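Histidine--tRNA ligase (Thermus thermophilus, PDB 1H4V) catalyses the ATP-dependent attachment of L-histidine to tRNA(His), releasing AMP and diphosphate, and works as a class II homodimer. Local coordinates at residues E349-R354 with G414-A419. Numbering follows the deposited sequence.
Sequences EALRPR and GYLLQA
Leu351 and Leu416 meet methyl to methyl, CD1 of Leu351 standing 3.8 Å from CD1 of Leu416, with the two side chains crossing at about a right angle. That same Leu416 methyl lies 4.1 Å from CD2 of Leu351, so it faces both branches of the fork. In Leu351, CG is set opposite the carbonyl carbon (chi1 -63°), which places CD1 and CD2 against Leu416 CD1. A second contact lies nearer the surface: the aliphatic part of Arg354 passes across Leu417, whose CD2 is 3.7 Å from Arg354 CD. The Arg354 chain bends about the CG-CD bond (chi3 -69°), whose two carbons are the ones that touch Leu417 CD2. Arginine suits this exposed place because its methylenes can cover a leucine while its guanidinium can remain near solvent. Leucine suits the buried pair, which also packs on Leu331 of strand 331-335; Leu355 fills in beside Leu416 and Leu417. In the same segment, Arg352 NH1 forms a salt bridge with Glu349 OE2 at 3.1 Å, in the guanidinium plane, and also pairs with Glu142 of the second subunit. Within the anticodon-binding domain, no hydrogen bond links 349-354 with 414-419, so the contact between them rests on apolar side-chain carbons.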
ATOM      1  N   GLU A 349     -16.737 -18.306  14.742  1.00 19.77           N
ATOM      2  CA  GLU A 349     -15.960 -18.847  13.637  1.00 23.86           C
ATOM      3  C   GLU A 349     -16.853 -19.475  12.568  1.00 25.76           C
ATOM      4  O   GLU A 349     -16.521 -19.456  11.386  1.00 28.92           O
ATOM      5  CB  GLU A 349     -14.945 -19.876  14.137  1.00 25.99           C
ATOM      6  CG  GLU A 349     -13.507 -19.359  14.156  1.00 31.78           C
ATOM      7  CD  GLU A 349     -13.039 -18.886  12.783  1.00 41.15           C
ATOM      8  OE1 GLU A 349     -13.117 -19.683  11.817  1.00 44.78           O
ATOM      9  OE2 GLU A 349     -12.592 -17.720  12.664  1.00 44.57           O
ATOM     10  N   ALA A 350     -17.993 -20.016  12.985  1.00 25.56           N
ATOM     11  CA  ALA A 350     -18.932 -20.639  12.058  1.00 24.98           C
ATOM     12  C   ALA A 350     -19.669 -19.595  11.224  1.00 25.20           C
ATOM     13  O   ALA A 350     -20.215 -19.905  10.165  1.00 26.52           O
ATOM     14  CB  ALA A 350     -19.946 -21.487  12.833  1.00 26.53           C
ATOM     15  N   LEU A 351     -19.683 -18.359  11.707  1.00 24.70           N
ATOM     16  CA  LEU A 351     -20.365 -17.269  11.024  1.00 24.63           C
ATOM     17  C   LEU A 351     -19.445 -16.406  10.156  1.00 25.48           C
ATOM     18  O   LEU A 351     -19.920 -15.639   9.319  1.00 25.30           O
ATOM     19  CB  LEU A 351     -21.085 -16.397  12.063  1.00 24.16           C
ATOM     20  CG  LEU A 351     -22.196 -17.125  12.840  1.00 24.96           C
ATOM     21  CD1 LEU A 351     -22.681 -16.273  13.997  1.00 20.03           C
ATOM     22  CD2 LEU A 351     -23.351 -17.452  11.885  1.00 25.82           C
ATOM     23  N   ARG A 352     -18.135 -16.525  10.365  1.00 26.27           N
ATOM     24  CA  ARG A 352     -17.147 -15.751   9.603  1.00 27.79           C
ATOM     25  C   ARG A 352     -16.728 -16.512   8.351  1.00 28.89           C
ATOM     26  O   ARG A 352     -16.781 -17.739   8.325  1.00 30.59           O
ATOM     27  CB  ARG A 352     -15.879 -15.517  10.417  1.00 26.16           C
ATOM     28  CG  ARG A 352     -16.030 -14.800  11.716  1.00 20.56           C
ATOM     29  CD  ARG A 352     -14.835 -15.160  12.589  1.00 15.87           C
ATOM     30  NE  ARG A 352     -14.811 -14.381  13.807  1.00 16.80           N
ATOM     31  CZ  ARG A 352     -13.908 -14.516  14.766  1.00 19.38           C
ATOM     32  NH1 ARG A 352     -12.937 -15.420  14.654  1.00 13.70           N
ATOM     33  NH2 ARG A 352     -13.974 -13.727  15.832  1.00 17.59           N
ATOM     34  N   PRO A 353     -16.262 -15.793   7.316  1.00 28.98           N
ATOM     35  CA  PRO A 353     -16.145 -14.329   7.284  1.00 28.93           C
ATOM     36  C   PRO A 353     -17.328 -13.620   6.620  1.00 29.78           C
ATOM     37  O   PRO A 353     -17.293 -12.405   6.427  1.00 30.31           O
ATOM     38  CB  PRO A 353     -14.862 -14.122   6.501  1.00 28.44           C
ATOM     39  CG  PRO A 353     -14.975 -15.187   5.467  1.00 28.33           C
ATOM     40  CD  PRO A 353     -15.412 -16.395   6.276  1.00 28.66           C
ATOM     41  N   ARG A 354     -18.372 -14.368   6.266  1.00 30.03           N
ATOM     42  CA  ARG A 354     -19.536 -13.764   5.622  1.00 30.40           C
ATOM     43  C   ARG A 354     -20.158 -12.720   6.531  1.00 28.91           C
ATOM     44  O   ARG A 354     -20.694 -11.712   6.077  1.00 27.74           O
ATOM     45  CB  ARG A 354     -20.580 -14.826   5.274  1.00 35.29           C
ATOM     46  CG  ARG A 354     -21.885 -14.245   4.743  1.00 41.09           C
ATOM     47  CD  ARG A 354     -22.838 -15.327   4.274  1.00 46.71           C
ATOM     48  NE  ARG A 354     -22.354 -15.982   3.061  1.00 50.53           N
ATOM     49  CZ  ARG A 354     -23.058 -16.855   2.350  1.00 54.22           C
ATOM     50  NH1 ARG A 354     -24.287 -17.188   2.728  1.00 54.39           N
ATOM     51  NH2 ARG A 354     -22.536 -17.388   1.253  1.00 54.56           N
ATOM     52  N   GLY A 414     -28.417 -18.369   8.770  1.00 29.93           N
ATOM     53  CA  GLY A 414     -29.534 -18.011   7.920  1.00 30.15           C
ATOM     54  C   GLY A 414     -30.354 -16.870   8.471  1.00 30.58           C
ATOM     55  O   GLY A 414     -30.693 -15.937   7.747  1.00 31.98           O
ATOM     56  N   TYR A 415     -30.674 -16.941   9.755  1.00 31.03           N
ATOM     57  CA  TYR A 415     -31.471 -15.911  10.396  1.00 30.42           C
ATOM     58  C   TYR A 415     -30.791 -14.544  10.318  1.00 32.64           C
ATOM     59  O   TYR A 415     -31.422 -13.539   9.968  1.00 32.80           O
ATOM     60  CB  TYR A 415     -31.707 -16.283  11.855  1.00 25.06           C
ATOM     61  CG  TYR A 415     -32.466 -15.237  12.626  1.00 23.93           C
ATOM     62  CD1 TYR A 415     -33.866 -15.260  12.687  1.00 23.85           C
ATOM     63  CD2 TYR A 415     -31.791 -14.199  13.267  1.00 15.51           C
ATOM     64  CE1 TYR A 415     -34.573 -14.264  13.371  1.00 24.88           C
ATOM     65  CE2 TYR A 415     -32.481 -13.202  13.950  1.00 20.48           C
ATOM     66  CZ  TYR A 415     -33.865 -13.238  14.001  1.00 24.79           C
ATOM     67  OH  TYR A 415     -34.534 -12.252  14.689  1.00 31.35           O
ATOM     68  N   LEU A 416     -29.503 -14.510  10.656  1.00 33.76           N
ATOM     69  CA  LEU A 416     -28.742 -13.265  10.637  1.00 35.30           C
ATOM     70  C   LEU A 416     -28.658 -12.686   9.232  1.00 36.58           C
ATOM     71  O   LEU A 416     -28.744 -11.471   9.054  1.00 36.09           O
ATOM     72  CB  LEU A 416     -27.334 -13.493  11.189  1.00 32.86           C
ATOM     73  CG  LEU A 416     -27.212 -13.770  12.688  1.00 32.97           C
ATOM     74  CD1 LEU A 416     -25.864 -14.374  12.977  1.00 37.18           C
ATOM     75  CD2 LEU A 416     -27.399 -12.483  13.478  1.00 31.12           C
ATOM     76  N   LEU A 417     -28.500 -13.558   8.239  1.00 37.78           N
ATOM     77  CA  LEU A 417     -28.407 -13.118   6.850  1.00 42.10           C
ATOM     78  C   LEU A 417     -29.731 -12.550   6.344  1.00 43.04           C
ATOM     79  O   LEU A 417     -29.751 -11.568   5.607  1.00 43.92           O
ATOM     80  CB  LEU A 417     -27.964 -14.276   5.951  1.00 43.80           C
ATOM     81  CG  LEU A 417     -26.763 -13.966   5.053  1.00 48.06           C
ATOM     82  CD1 LEU A 417     -27.134 -12.903   4.025  1.00 50.02           C
ATOM     83  CD2 LEU A 417     -25.594 -13.495   5.920  1.00 48.57           C
ATOM     84  N   GLN A 418     -30.835 -13.170   6.739  1.00 44.46           N
ATOM     85  CA  GLN A 418     -32.154 -12.703   6.338  1.00 45.92           C
ATOM     86  C   GLN A 418     -32.433 -11.350   6.985  1.00 46.74           C
ATOM     87  O   GLN A 418     -33.113 -10.503   6.411  1.00 49.07           O
ATOM     88  CB  GLN A 418     -33.219 -13.709   6.777  1.00 48.25           C
ATOM     89  CG  GLN A 418     -34.655 -13.206   6.694  1.00 57.32           C
ATOM     90  CD  GLN A 418     -35.123 -12.963   5.269  1.00 64.02           C
ATOM     91  OE1 GLN A 418     -35.097 -13.868   4.427  1.00 66.43           O
ATOM     92  NE2 GLN A 418     -35.561 -11.737   4.993  1.00 64.64           N
ATOM     93  N   ALA A 419     -31.899 -11.151   8.184  1.00 46.13           N
ATOM     94  CA  ALA A 419     -32.110  -9.908   8.914  1.00 45.65           C
ATOM     95  C   ALA A 419     -31.167  -8.778   8.507  1.00 45.77           C
ATOM     96  O   ALA A 419     -31.537  -7.608   8.555  1.00 43.93           O
ATOM     97  CB  ALA A 419     -31.996 -10.169  10.413  1.00 45.75           C
TER